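Local atomic coordinates of PT26-6P (Thermococcus sp., PDB entry 2WB7), a protein that is of unknown function, though it is encoded by an extrachromosomal mobile element of Euryarchaea and combines three domains with novel folds. Residues 37-42 / 56-61; 299-304 / 329-334; 308-313 / 320-325; 453-458 / 487-492. All blocks are in the same frame, centred on the assembly; numbering follows the deposited sequence.

Overall arrangement
From the N terminus the chain first closes a short loop at contact 1, where strand 39-44 turns back along strand 52-62. Contacts 2 and 3 come later, within the second immunoglobulin-like domain, and share one hairpin: strand 301-314 pairs with strand 319-331, so that contact 3 lies near the turn and falls within the longer loop that contact 2 shuts at the far end. Their centres are about 26 Å apart. Contact 4 follows in series, joining helices 442-465 and 471-499 of the helical domain, with its centre about 49 Å from those of contacts 1 and 2. No loops cross, and contact 4 lies on the opposite side of the chain's centre from contacts 1 and 2.

Contact 1. Residues 37-42 / 56-61; sequences SDFVEY and YGPGLI
Gly57 forms the hollow into which the Tyr42 ring settles: its CA lies over one face of the ring, 3.8 Å from the ring centroid, in a CH-pi contact. A beta carbon at Gly57 would collide with Tyr42 CZ, so this fit depends on glycine. From the opposite side of the Gly57 backbone comes Phe39, whose CD1 approaches Gly57 C at 3.4 Å while CE1 leans on Pro58 CD. With CG anti to the carbonyl carbon (chi1 -84°), Tyr42 reaches along the neighbouring strand until OH donates to Pro58 O (2.5 Å), in the carbonyl plane and on a lone pair. These are the two arms of an antiparallel beta hairpin, strand 39-44 against strand 52-62, in which Val40 and Gly57 form a hydrogen-bonded pair through Val40 N to Gly57 O (2.8 Å) and Gly57 N to Val40 O (3.1 Å). In the next pair the Glu41 and Tyr56 side chains share one face and cross obliquely, with Glu41 CG nearest Tyr56 CE1. A leucine in place of Tyr42 would lack the ring and hydroxyl, and would probably loosen the packing over Gly57 and the hold on Pro58 O and His220. Where the strand pairing ends, Ser37 OG fits into the bend at 59-60, accepting a fairly straight bond from Leu60 N (2.8 Å, 157° at the hydrogen) and a weak one from Gly59 N.

Contact 2. Residues 299-304 / 329-334; sequences NPKISD and IGDLTE
The flat groups that meet here are carbonyls and carboxylates, with no aromatic ring among them. Leu332 N donates to Ile302 O (3.1 Å) from above the carbonyl plane, 27° out of it, whereas Ile329 N approaches Asp304 O (2.6 Å) within the plane. Asp331 CA also nears Ile302 O, in a CA-H...O contact. The carboxylate of Asp331 sits beside Ser303, with OD1 3.8 Å from Ser303 CB, both side chains being on the same face of the non-hydrogen-bonded pair they form. On the apolar side the Leu332 and Ile302 side chains cross obliquely, with Leu332 CD2 3.9 Å from Ile302 CG2 and also reaching Ser303 CA. This is the open end of the hairpin made by strands 301-314 and 319-331 in the second immunoglobulin-like domain, where the chain leaves the second strand through an inverse gamma turn centred on Leu332. Gly330, with positive phi (78°), adopts a conformation that favours glycine. Ile329 and Leu332 go on to touch Ile288 of strand 281-290. Lys301 NZ, 5.6 Å from Asp331 OD1, is instead weakly paired with Glu364 of strand 350-364, so cohesion rests mainly on two backbone hydrogen bonds, helped by a CA-H...O contact and the packing of Leu332.

Contact 3. Residues 308-313 / 320-325; sequences FVTLRV and ELADTT
A beta bulge interrupts the hairpin of strands 301-314 and 319-331 in the second immunoglobulin-like domain. Its register slips by one between Val309 and Leu311, and Thr310 faces two residues at once: Thr310 N donates to Asp323 O (2.8 Å), while Ala322 N donates to Thr310 O (2.9 Å). Regular hydrogen-bonded pairs flank it, Phe308 with Thr325 and Arg312 with Glu320. Thr310 OG1, between backbone N and carbonyl carbon (chi1 54°), is bridged by a water to Asp323 OD2, which also accepts from His343 N. Val309 CG1 meets Leu321 CD1 (3.5 Å), the side chains crossing at about a right angle, and Leu311 CD2 approaches the same methyl. On the other face Thr325 CG2 comes to the edge of the Phe308 ring. Arg312, bent at chi3, sets the edge of its guanidinium toward Glu320 OE1, nearly perpendicular to the carboxylate; NE makes a weak salt-bridge bond to OE1 (3.3 Å), and NH2 reaches Leu321 O through a second water. Outer partners are Arg318 for Glu320 OE2 and the Tyr353 hydroxyl for Arg312 NH1. Strand 350-364 pairs along the other edge of 308-313, and Ile147 packs against Val309 and Leu311.

Contact 4. Residues 453-458 / 487-492; sequences DEYKAA and AGDYYV
Tyr455 holds CG anti to its carbonyl carbon (chi1 -69°), which swings the ring across to the facing helix, while Glu454, with the same kind of first torsion, bends at chi2 (-55°) and folds along that helix instead. The two belong to helix 442-465, which packs against the following helix 471-499 as an antiparallel helical hairpin within the helical domain. The local axes run 8.5 Å apart with their directions 162° from one another. Such close packing is possible because Gly488 has no side chain: Glu454 CB comes to 3.5 Å from Gly488 N, and Gly488 CA lies over one face of the Tyr455 ring, offset toward the rim, as a CH-pi donor 4.2 Å from the centroid. A beta carbon on Gly488 would run into Tyr455 CE2. Farther out, the Glu454 chain touches Ala487 CB, and Glu454 CG meets the edge of the Tyr491 ring, 3.8 Å from Tyr491 CD1. The buried carboxylate is satisfied beyond the pair, OE1 by His484 and OE2 by Ser517 of helix 503-523. Val492 CG2 also approaches the ring, 4.1 Å from Tyr455 CE1. A phenylalanine at Tyr455 would lack the hydroxyl and its bond to Asp489 OD1, and so would probably leave the Asp489 carboxylate less firmly placed. That carboxylate also forms a salt bridge with Lys425 of helix 408-438, which is likely to favour its charged state. Tyr455 OH donates to Asp489 OD1 over 2.5 Å, on the anti lone pair, directed away from OD2.

Contact 1. Residues 37-42 / 56-61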
loop_
_atom_site.group_PDB
_atom_site.type_symbol
_atom_site.label_atom_id
_atom_site.label_comp_id
_atom_site.label_asym_id
_atom_site.label_seq_id
_atom_site.Cartn_x
_atom_site.Cartn_y
_atom_site.Cartn_z
ATOM N N SER A 37 12.284 -9.204 -1.687
ATOM C CA SER A 37 12.147 -10.534 -2.279
ATOM C C SER A 37 13.471 -11.259 -2.540
ATOM O O SER A 37 14.550 -10.671 -2.514
ATOM C CB SER A 37 11.328 -10.476 -3.568
ATOM O OG SER A 37 10.516 -11.634 -3.699
ATOM N N ASP A 38 13.360 -12.556 -2.773
ATOM C CA ASP A 38 14.465 -13.341 -3.267
ATOM C C ASP A 38 14.129 -13.792 -4.668
ATOM O O ASP A 38 12.955 -13.891 -5.036
ATOM C CB ASP A 38 14.700 -14.551 -2.377
ATOM C CG ASP A 38 15.708 -14.270 -1.290
ATOM O OD1 ASP A 38 16.617 -13.445 -1.538
ATOM O OD2 ASP A 38 15.599 -14.869 -0.192
ATOM N N PHE A 39 15.165 -14.070 -5.451
ATOM C CA PHE A 39 14.961 -14.543 -6.804
ATOM C C PHE A 39 14.554 -16.010 -6.863
ATOM O O PHE A 39 15.007 -16.832 -6.080
ATOM C CB PHE A 39 16.203 -14.296 -7.644
ATOM C CG PHE A 39 16.257 -12.928 -8.243
ATOM C CD1 PHE A 39 15.389 -12.575 -9.262
ATOM C CD2 PHE A 39 17.178 -11.991 -7.790
ATOM C CE1 PHE A 39 15.434 -11.313 -9.818
ATOM C CE2 PHE A 39 17.228 -10.731 -8.340
ATOM C CZ PHE A 39 16.355 -10.389 -9.357
ATOM N N VAL A 40 13.684 -16.322 -7.804
ATOM C CA VAL A 40 13.215 -17.670 -7.998
ATOM C C VAL A 40 13.215 -17.945 -9.494
ATOM O O VAL A 40 12.970 -17.042 -10.290
ATOM C CB VAL A 40 11.793 -17.828 -7.428
ATOM C CG1 VAL A 40 11.138 -19.108 -7.937
ATOM C CG2 VAL A 40 11.857 -17.825 -5.920
ATOM N N GLU A 41 13.511 -19.175 -9.891
ATOM C CA GLU A 41 13.416 -19.489 -11.300
ATOM C C GLU A 41 11.955 -19.388 -11.707
ATOM O O GLU A 41 11.068 -19.862 -10.997
ATOM C CB GLU A 41 13.972 -20.876 -11.597
ATOM C CG GLU A 41 14.693 -20.954 -12.937
ATOM C CD GLU A 41 14.824 -22.383 -13.441
ATOM O OE1 GLU A 41 15.693 -22.652 -14.310
ATOM O OE2 GLU A 41 14.051 -23.236 -12.952
ATOM N N TYR A 42 11.709 -18.727 -12.831
ATOM C CA TYR A 42 10.368 -18.620 -13.369
ATOM C C TYR A 42 10.198 -19.691 -14.422
ATOM O O TYR A 42 9.082 -20.084 -14.737
ATOM C CB TYR A 42 10.132 -17.242 -13.989
ATOM C CG TYR A 42 9.732 -16.165 -12.999
ATOM C CD1 TYR A 42 10.044 -16.274 -11.642
ATOM C CD2 TYR A 42 9.064 -15.027 -13.424
ATOM C CE1 TYR A 42 9.684 -15.272 -10.734
ATOM C CE2 TYR A 42 8.705 -14.026 -12.527
ATOM C CZ TYR A 42 9.008 -14.158 -11.194
ATOM O OH TYR A 42 8.644 -13.153 -10.340
ATOM N N TYR A 56 14.832 -15.893 -14.246
ATOM C CA TYR A 56 14.587 -15.641 -12.829
ATOM C C TYR A 56 13.920 -14.291 -12.566
ATOM O O TYR A 56 14.249 -13.281 -13.202
ATOM C CB TYR A 56 15.899 -15.677 -12.057
ATOM C CG TYR A 56 16.710 -16.917 -12.265
ATOM C CD1 TYR A 56 16.549 -18.018 -11.436
ATOM C CD2 TYR A 56 17.654 -16.984 -13.280
ATOM C CE1 TYR A 56 17.288 -19.155 -11.621
ATOM C CE2 TYR A 56 18.410 -18.112 -13.468
ATOM C CZ TYR A 56 18.223 -19.200 -12.634
ATOM O OH TYR A 56 18.976 -20.341 -12.822
ATOM N N GLY A 57 13.000 -14.277 -11.605
ATOM C CA GLY A 57 12.401 -13.036 -11.137
ATOM C C GLY A 57 12.085 -13.125 -9.657
ATOM O O GLY A 57 12.321 -14.155 -9.038
ATOM N N PRO A 58 11.538 -12.042 -9.085
ATOM C CA PRO A 58 11.230 -12.006 -7.654
ATOM C C PRO A 58 10.282 -13.129 -7.269
ATOM O O PRO A 58 9.562 -13.645 -8.120
ATOM C CB PRO A 58 10.539 -10.653 -7.471
ATOM C CG PRO A 58 10.971 -9.836 -8.645
ATOM C CD PRO A 58 11.135 -10.804 -9.775
ATOM N N GLY A 59 10.304 -13.517 -5.998
ATOM C CA GLY A 59 9.351 -14.483 -5.480
ATOM C C GLY A 59 8.025 -13.800 -5.200
ATOM O O GLY A 59 6.960 -14.402 -5.338
ATOM N N LEU A 60 8.092 -12.530 -4.813
ATOM C CA LEU A 60 6.895 -11.729 -4.613
ATOM C C LEU A 60 6.910 -10.426 -5.438
ATOM O O LEU A 60 7.856 -9.625 -5.366
ATOM C CB LEU A 60 6.750 -11.399 -3.133
ATOM C CG LEU A 60 5.492 -10.604 -2.804
ATOM C CD1 LEU A 60 4.346 -11.569 -2.476
ATOM C CD2 LEU A 60 5.754 -9.600 -1.652
ATOM N N ILE A 61 5.863 -10.230 -6.233
ATOM C CA ILE A 61 5.621 -8.958 -6.909
ATOM C C ILE A 61 4.306 -8.433 -6.362
ATOM O O ILE A 61 3.295 -9.131 -6.388
ATOM C CB ILE A 61 5.458 -9.138 -8.424
ATOM C CG1 ILE A 61 6.647 -9.898 -9.008
ATOM C CG2 ILE A 61 5.276 -7.791 -9.129
ATOM C CD1 ILE A 61 6.557 -10.091 -10.520
#

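Contact 2. Residues 299-304 / 329-334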
loop_
_atom_site.group_PDB
_atom_site.type_symbol
_atom_site.label_atom_id
_atom_site.label_comp_id
_atom_site.label_asym_id
_atom_site.label_seq_id
_atom_site.Cartn_x
_atom_site.Cartn_y
_atom_site.Cartn_z
ATOM N N ASN A 299 19.662 -1.555 -12.081
ATOM C CA ASN A 299 19.643 -0.302 -11.348
ATOM C C ASN A 299 19.058 0.886 -12.106
ATOM O O ASN A 299 19.728 1.899 -12.280
ATOM C CB ASN A 299 21.047 0.038 -10.887
ATOM C CG ASN A 299 21.062 1.220 -9.952
ATOM O OD1 ASN A 299 20.171 1.366 -9.109
ATOM N ND2 ASN A 299 22.064 2.089 -10.102
ATOM N N PRO A 300 17.792 0.776 -12.522
ATOM C CA PRO A 300 17.172 1.800 -13.349
ATOM C C PRO A 300 16.954 3.076 -12.546
ATOM O O PRO A 300 16.756 3.005 -11.336
ATOM C CB PRO A 300 15.815 1.188 -13.706
ATOM C CG PRO A 300 15.755 -0.135 -12.990
ATOM C CD PRO A 300 16.795 -0.146 -11.962
ATOM N N LYS A 301 16.997 4.230 -13.207
ATOM C CA LYS A 301 16.576 5.476 -12.576
ATOM C C LYS A 301 15.056 5.445 -12.533
ATOM O O LYS A 301 14.422 4.785 -13.347
ATOM C CB LYS A 301 17.020 6.686 -13.402
ATOM C CG LYS A 301 16.361 6.683 -14.785
ATOM C CD LYS A 301 16.289 8.060 -15.494
ATOM C CE LYS A 301 15.005 8.155 -16.379
ATOM N NZ LYS A 301 15.187 8.993 -17.613
ATOM N N ILE A 302 14.468 6.160 -11.586
ATOM C CA ILE A 302 13.010 6.307 -11.519
ATOM C C ILE A 302 12.663 7.798 -11.383
ATOM O O ILE A 302 13.310 8.485 -10.604
ATOM C CB ILE A 302 12.478 5.561 -10.293
ATOM C CG1 ILE A 302 12.990 4.117 -10.295
ATOM C CG2 ILE A 302 10.964 5.624 -10.230
ATOM C CD1 ILE A 302 12.581 3.345 -9.057
ATOM N N SER A 303 11.658 8.302 -12.103
ATOM C CA SER A 303 11.339 9.735 -11.996
ATOM C C SER A 303 9.904 10.192 -12.249
ATOM O O SER A 303 9.289 9.750 -13.211
ATOM C CB SER A 303 12.247 10.500 -12.939
ATOM O OG SER A 303 12.535 9.686 -14.042
ATOM N N ASP A 304 9.368 10.990 -11.307
ATOM C CA ASP A 304 8.443 12.125 -11.575
ATOM C C ASP A 304 7.189 12.667 -10.777
ATOM O O ASP A 304 7.333 13.533 -9.906
ATOM C CB ASP A 304 8.175 12.278 -13.041
ATOM C CG ASP A 304 8.195 13.702 -13.419
ATOM O OD1 ASP A 304 8.969 14.407 -12.724
ATOM O OD2 ASP A 304 7.454 14.113 -14.348
ATOM N N ILE A 329 8.773 15.458 -8.945
ATOM C CA ILE A 329 9.817 15.117 -7.988
ATOM C C ILE A 329 11.173 15.125 -8.662
ATOM O O ILE A 329 12.199 15.374 -8.004
ATOM C CB ILE A 329 9.612 13.706 -7.427
ATOM C CG1 ILE A 329 8.209 13.576 -6.839
ATOM C CG2 ILE A 329 10.689 13.374 -6.398
ATOM C CD1 ILE A 329 7.713 12.193 -6.762
ATOM N N GLY A 330 11.172 14.860 -9.970
ATOM C CA GLY A 330 12.407 14.542 -10.679
ATOM C C GLY A 330 12.802 13.091 -10.409
ATOM O O GLY A 330 11.970 12.190 -10.475
ATOM N N ASP A 331 14.065 12.853 -10.091
ATOM C CA ASP A 331 14.504 11.506 -9.802
ATOM C C ASP A 331 14.204 11.242 -8.350
ATOM O O ASP A 331 14.618 12.021 -7.507
ATOM C CB ASP A 331 16.001 11.377 -10.091
ATOM C CG ASP A 331 16.332 11.634 -11.570
ATOM O OD1 ASP A 331 16.016 10.753 -12.413
ATOM O OD2 ASP A 331 16.889 12.714 -11.899
ATOM N N LEU A 332 13.451 10.184 -8.044
ATOM C CA LEU A 332 13.225 9.848 -6.643
ATOM C C LEU A 332 14.325 8.954 -6.133
ATOM O O LEU A 332 14.110 7.787 -5.798
ATOM C CB LEU A 332 11.839 9.272 -6.339
ATOM C CG LEU A 332 11.076 8.352 -7.278
ATOM C CD1 LEU A 332 9.858 7.854 -6.538
ATOM C CD2 LEU A 332 10.656 9.087 -8.551
ATOM N N THR A 333 15.508 9.536 -6.075
ATOM C CA THR A 333 16.652 8.903 -5.477
ATOM C C THR A 333 16.621 9.096 -3.958
ATOM O O THR A 333 17.224 8.326 -3.212
ATOM C CB THR A 333 17.915 9.537 -6.031
ATOM O OG1 THR A 333 17.954 10.911 -5.620
ATOM C CG2 THR A 333 17.885 9.470 -7.562
ATOM N N GLU A 334 15.938 10.128 -3.486
ATOM C CA GLU A 334 15.803 10.290 -2.035
ATOM C C GLU A 334 14.369 10.495 -1.562
ATOM O O GLU A 334 13.573 11.149 -2.242
ATOM C CB GLU A 334 16.700 11.413 -1.507
ATOM C CG GLU A 334 16.902 12.590 -2.434
ATOM C CD GLU A 334 17.981 13.519 -1.895
ATOM O OE1 GLU A 334 18.823 13.033 -1.114
ATOM O OE2 GLU A 334 17.992 14.727 -2.229
#

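Contact 3. Residues 308-313 / 320-325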
loop_
_atom_site.group_PDB
_atom_site.type_symbol
_atom_site.label_atom_id
_atom_site.label_comp_id
_atom_site.label_asym_id
_atom_site.label_seq_id
_atom_site.Cartn_x
_atom_site.Cartn_y
_atom_site.Cartn_z
ATOM N N PHE A 308 -1.682 14.730 -4.445
ATOM C CA PHE A 308 -2.315 14.350 -3.182
ATOM C C PHE A 308 -3.575 15.165 -3.066
ATOM O O PHE A 308 -3.543 16.375 -3.325
ATOM C CB PHE A 308 -1.378 14.629 -1.997
ATOM C CG PHE A 308 -0.107 13.826 -2.049
ATOM C CD1 PHE A 308 -0.097 12.487 -1.654
ATOM C CD2 PHE A 308 1.052 14.375 -2.567
ATOM C CE1 PHE A 308 1.047 11.729 -1.746
ATOM C CE2 PHE A 308 2.204 13.614 -2.655
ATOM C CZ PHE A 308 2.198 12.288 -2.238
ATOM N N VAL A 309 -4.684 14.516 -2.715
ATOM C CA VAL A 309 -5.978 15.192 -2.655
ATOM C C VAL A 309 -6.795 14.786 -1.440
ATOM O O VAL A 309 -6.484 13.810 -0.768
ATOM C CB VAL A 309 -6.853 14.910 -3.925
ATOM C CG1 VAL A 309 -6.058 15.200 -5.203
ATOM C CG2 VAL A 309 -7.390 13.484 -3.906
ATOM N N THR A 310 -7.830 15.563 -1.144
ATOM C CA THR A 310 -8.930 15.067 -0.333
ATOM C C THR A 310 -10.092 15.065 -1.297
ATOM O O THR A 310 -10.150 15.912 -2.210
ATOM C CB THR A 310 -9.276 15.968 0.871
ATOM O OG1 THR A 310 -9.508 17.315 0.439
ATOM C CG2 THR A 310 -8.171 15.953 1.873
ATOM N N LEU A 311 -10.993 14.111 -1.119
ATOM C CA LEU A 311 -12.156 14.017 -1.959
ATOM C C LEU A 311 -13.406 14.146 -1.093
ATOM O O LEU A 311 -13.615 13.360 -0.145
ATOM C CB LEU A 311 -12.152 12.690 -2.699
ATOM C CG LEU A 311 -10.967 12.454 -3.638
ATOM C CD1 LEU A 311 -11.021 11.064 -4.248
ATOM C CD2 LEU A 311 -10.950 13.494 -4.731
ATOM N N ARG A 312 -14.231 15.145 -1.392
ATOM C CA ARG A 312 -15.496 15.265 -0.680
ATOM C C ARG A 312 -16.398 14.181 -1.203
ATOM O O ARG A 312 -16.516 14.001 -2.410
ATOM C CB ARG A 312 -16.145 16.625 -0.905
ATOM C CG ARG A 312 -17.501 16.767 -0.244
ATOM C CD ARG A 312 -17.941 18.234 -0.185
ATOM N NE ARG A 312 -17.566 18.935 -1.409
ATOM C CZ ARG A 312 -16.518 19.749 -1.512
ATOM N NH1 ARG A 312 -15.742 19.984 -0.466
ATOM N NH2 ARG A 312 -16.244 20.336 -2.669
ATOM N N VAL A 313 -16.992 13.425 -0.297
ATOM C CA VAL A 313 -18.001 12.462 -0.680
ATOM C C VAL A 313 -19.359 13.088 -0.427
ATOM O O VAL A 313 -19.680 13.493 0.700
ATOM C CB VAL A 313 -17.887 11.152 0.118
ATOM C CG1 VAL A 313 -19.041 10.252 -0.200
ATOM C CG2 VAL A 313 -16.597 10.459 -0.203
ATOM N N GLU A 320 -16.171 14.637 -5.177
ATOM C CA GLU A 320 -15.615 15.779 -5.901
ATOM C C GLU A 320 -14.315 16.283 -5.286
ATOM O O GLU A 320 -14.122 16.248 -4.071
ATOM C CB GLU A 320 -16.651 16.895 -6.080
ATOM C CG GLU A 320 -17.494 17.180 -4.868
ATOM C CD GLU A 320 -18.680 18.053 -5.208
ATOM O OE1 GLU A 320 -18.984 18.970 -4.410
ATOM O OE2 GLU A 320 -19.307 17.819 -6.272
ATOM N N LEU A 321 -13.415 16.727 -6.152
ATOM C CA LEU A 321 -12.080 17.113 -5.736
ATOM C C LEU A 321 -12.164 18.255 -4.755
ATOM O O LEU A 321 -12.811 19.250 -5.033
ATOM C CB LEU A 321 -11.284 17.552 -6.957
ATOM C CG LEU A 321 -9.845 18.012 -6.753
ATOM C CD1 LEU A 321 -9.025 16.924 -6.041
ATOM C CD2 LEU A 321 -9.235 18.387 -8.098
ATOM N N ALA A 322 -11.530 18.114 -3.599
ATOM C CA ALA A 322 -11.436 19.224 -2.656
ATOM C C ALA A 322 -10.004 19.746 -2.658
ATOM O O ALA A 322 -9.442 19.995 -3.715
ATOM C CB ALA A 322 -11.837 18.768 -1.277
ATOM N N ASP A 323 -9.406 19.882 -1.483
ATOM C CA ASP A 323 -8.018 20.304 -1.344
ATOM C C ASP A 323 -7.016 19.381 -2.075
ATOM O O ASP A 323 -7.181 18.161 -2.096
ATOM C CB ASP A 323 -7.692 20.416 0.145
ATOM C CG ASP A 323 -8.711 21.282 0.912
ATOM O OD1 ASP A 323 -9.324 22.205 0.318
ATOM O OD2 ASP A 323 -8.900 21.046 2.123
ATOM N N THR A 324 -5.990 19.961 -2.697
ATOM C CA THR A 324 -5.060 19.187 -3.542
ATOM C C THR A 324 -3.682 19.823 -3.643
ATOM O O THR A 324 -3.554 21.049 -3.665
ATOM C CB THR A 324 -5.577 19.013 -4.981
ATOM O OG1 THR A 324 -4.567 18.373 -5.773
ATOM C CG2 THR A 324 -5.892 20.348 -5.602
ATOM N N THR A 325 -2.653 18.980 -3.699
ATOM C CA THR A 325 -1.305 19.448 -3.980
ATOM C C THR A 325 -0.727 18.617 -5.122
ATOM O O THR A 325 -0.950 17.408 -5.171
ATOM C CB THR A 325 -0.394 19.405 -2.726
ATOM O OG1 THR A 325 0.877 19.956 -3.053
ATOM C CG2 THR A 325 -0.179 18.020 -2.257
HETATM O O HOH W 1 -10.419 18.961 2.271
HETATM O O HOH W 2 -13.780 21.710 -3.514
#

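Contact 4. Residues 453-458 / 487-492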
loop_
_atom_site.group_PDB
_atom_site.type_symbol
_atom_site.label_atom_id
_atom_site.label_comp_id
_atom_site.label_asym_id
_atom_site.label_seq_id
_atom_site.Cartn_x
_atom_site.Cartn_y
_atom_site.Cartn_z
ATOM N N ASP A 453 -26.736 0.124 21.765
ATOM C CA ASP A 453 -26.161 -0.649 22.864
ATOM C C ASP A 453 -25.002 0.063 23.589
ATOM O O ASP A 453 -24.782 -0.150 24.795
ATOM C CB ASP A 453 -25.691 -2.029 22.381
ATOM C CG ASP A 453 -26.795 -2.831 21.695
ATOM O OD1 ASP A 453 -27.996 -2.647 22.005
ATOM O OD2 ASP A 453 -26.450 -3.676 20.843
ATOM N N GLU A 454 -24.251 0.892 22.871
ATOM C CA GLU A 454 -23.137 1.580 23.513
ATOM C C GLU A 454 -23.632 2.665 24.463
ATOM O O GLU A 454 -23.203 2.731 25.632
ATOM C CB GLU A 454 -22.164 2.145 22.486
ATOM C CG GLU A 454 -21.340 1.072 21.809
ATOM C CD GLU A 454 -20.580 0.188 22.807
ATOM O OE1 GLU A 454 -19.824 0.690 23.672
ATOM O OE2 GLU A 454 -20.729 -1.048 22.718
ATOM N N TYR A 455 -24.545 3.498 23.956
ATOM C CA TYR A 455 -25.127 4.572 24.738
ATOM C C TYR A 455 -25.790 3.990 25.968
ATOM O O TYR A 455 -25.610 4.504 27.062
ATOM C CB TYR A 455 -26.131 5.365 23.914
ATOM C CG TYR A 455 -25.499 6.194 22.808
ATOM C CD1 TYR A 455 -26.109 6.319 21.562
ATOM C CD2 TYR A 455 -24.296 6.853 23.010
ATOM C CE1 TYR A 455 -25.549 7.086 20.556
ATOM C CE2 TYR A 455 -23.721 7.625 22.002
ATOM C CZ TYR A 455 -24.350 7.736 20.778
ATOM O OH TYR A 455 -23.769 8.503 19.788
ATOM N N LYS A 456 -26.551 2.910 25.779
ATOM C CA LYS A 456 -27.182 2.173 26.891
ATOM C C LYS A 456 -26.158 1.758 27.939
ATOM O O LYS A 456 -26.420 1.849 29.143
ATOM C CB LYS A 456 -27.906 0.913 26.398
ATOM C CG LYS A 456 -29.334 1.084 25.829
ATOM C CD LYS A 456 -30.115 -0.199 26.157
ATOM C CE LYS A 456 -30.946 -0.739 25.001
ATOM N NZ LYS A 456 -32.429 -0.640 25.264
ATOM N N ALA A 457 -24.998 1.287 27.500
ATOM C CA ALA A 457 -23.971 0.890 28.467
ATOM C C ALA A 457 -23.465 2.099 29.247
ATOM O O ALA A 457 -23.145 2.004 30.441
ATOM C CB ALA A 457 -22.813 0.209 27.771
ATOM N N ALA A 458 -23.355 3.230 28.558
ATOM C CA ALA A 458 -22.869 4.435 29.181
ATOM C C ALA A 458 -23.866 4.915 30.217
ATOM O O ALA A 458 -23.489 5.267 31.335
ATOM C CB ALA A 458 -22.634 5.496 28.146
ATOM N N ALA A 487 -17.683 5.130 21.549
ATOM C CA ALA A 487 -18.040 3.974 20.736
ATOM C C ALA A 487 -19.382 4.186 20.031
ATOM O O ALA A 487 -19.497 4.031 18.821
ATOM C CB ALA A 487 -18.083 2.762 21.603
ATOM N N GLY A 488 -20.393 4.578 20.791
ATOM C CA GLY A 488 -21.694 4.880 20.232
ATOM C C GLY A 488 -21.613 5.974 19.197
ATOM O O GLY A 488 -22.265 5.895 18.147
ATOM N N ASP A 489 -20.816 7.002 19.479
ATOM C CA ASP A 489 -20.613 8.081 18.501
ATOM C C ASP A 489 -20.045 7.552 17.184
ATOM O O ASP A 489 -20.456 7.977 16.101
ATOM C CB ASP A 489 -19.745 9.200 19.074
ATOM C CG ASP A 489 -20.492 10.034 20.111
ATOM O OD1 ASP A 489 -21.751 10.009 20.114
ATOM O OD2 ASP A 489 -19.828 10.720 20.923
ATOM N N TYR A 490 -19.121 6.601 17.284
ATOM C CA TYR A 490 -18.538 5.997 16.092
ATOM C C TYR A 490 -19.625 5.266 15.324
ATOM O O TYR A 490 -19.792 5.488 14.126
ATOM C CB TYR A 490 -17.415 5.015 16.451
ATOM C CG TYR A 490 -16.083 5.650 16.795
ATOM C CD1 TYR A 490 -15.495 6.583 15.952
ATOM C CD2 TYR A 490 -15.403 5.303 17.964
ATOM C CE1 TYR A 490 -14.256 7.173 16.261
ATOM C CE2 TYR A 490 -14.164 5.870 18.278
ATOM C CZ TYR A 490 -13.602 6.806 17.419
ATOM O OH TYR A 490 -12.390 7.362 17.739
ATOM N N TYR A 491 -20.355 4.394 16.026
ATOM C CA TYR A 491 -21.411 3.575 15.414
ATOM C C TYR A 491 -22.395 4.415 14.630
ATOM O O TYR A 491 -22.847 4.037 13.547
ATOM C CB TYR A 491 -22.153 2.746 16.462
ATOM C CG TYR A 491 -21.510 1.401 16.708
ATOM C CD1 TYR A 491 -21.235 0.974 17.984
ATOM C CD2 TYR A 491 -21.158 0.571 15.645
ATOM C CE1 TYR A 491 -20.650 -0.235 18.217
ATOM C CE2 TYR A 491 -20.567 -0.646 15.861
ATOM C CZ TYR A 491 -20.317 -1.045 17.157
ATOM O OH TYR A 491 -19.714 -2.251 17.404
ATOM N N VAL A 492 -22.693 5.584 15.171
ATOM C CA VAL A 492 -23.638 6.482 14.550
ATOM C C VAL A 492 -23.048 7.078 13.279
ATOM O O VAL A 492 -23.730 7.158 12.235
ATOM C CB VAL A 492 -24.030 7.606 15.503
ATOM C CG1 VAL A 492 -24.462 8.827 14.706
ATOM C CG2 VAL A 492 -25.126 7.119 16.490
#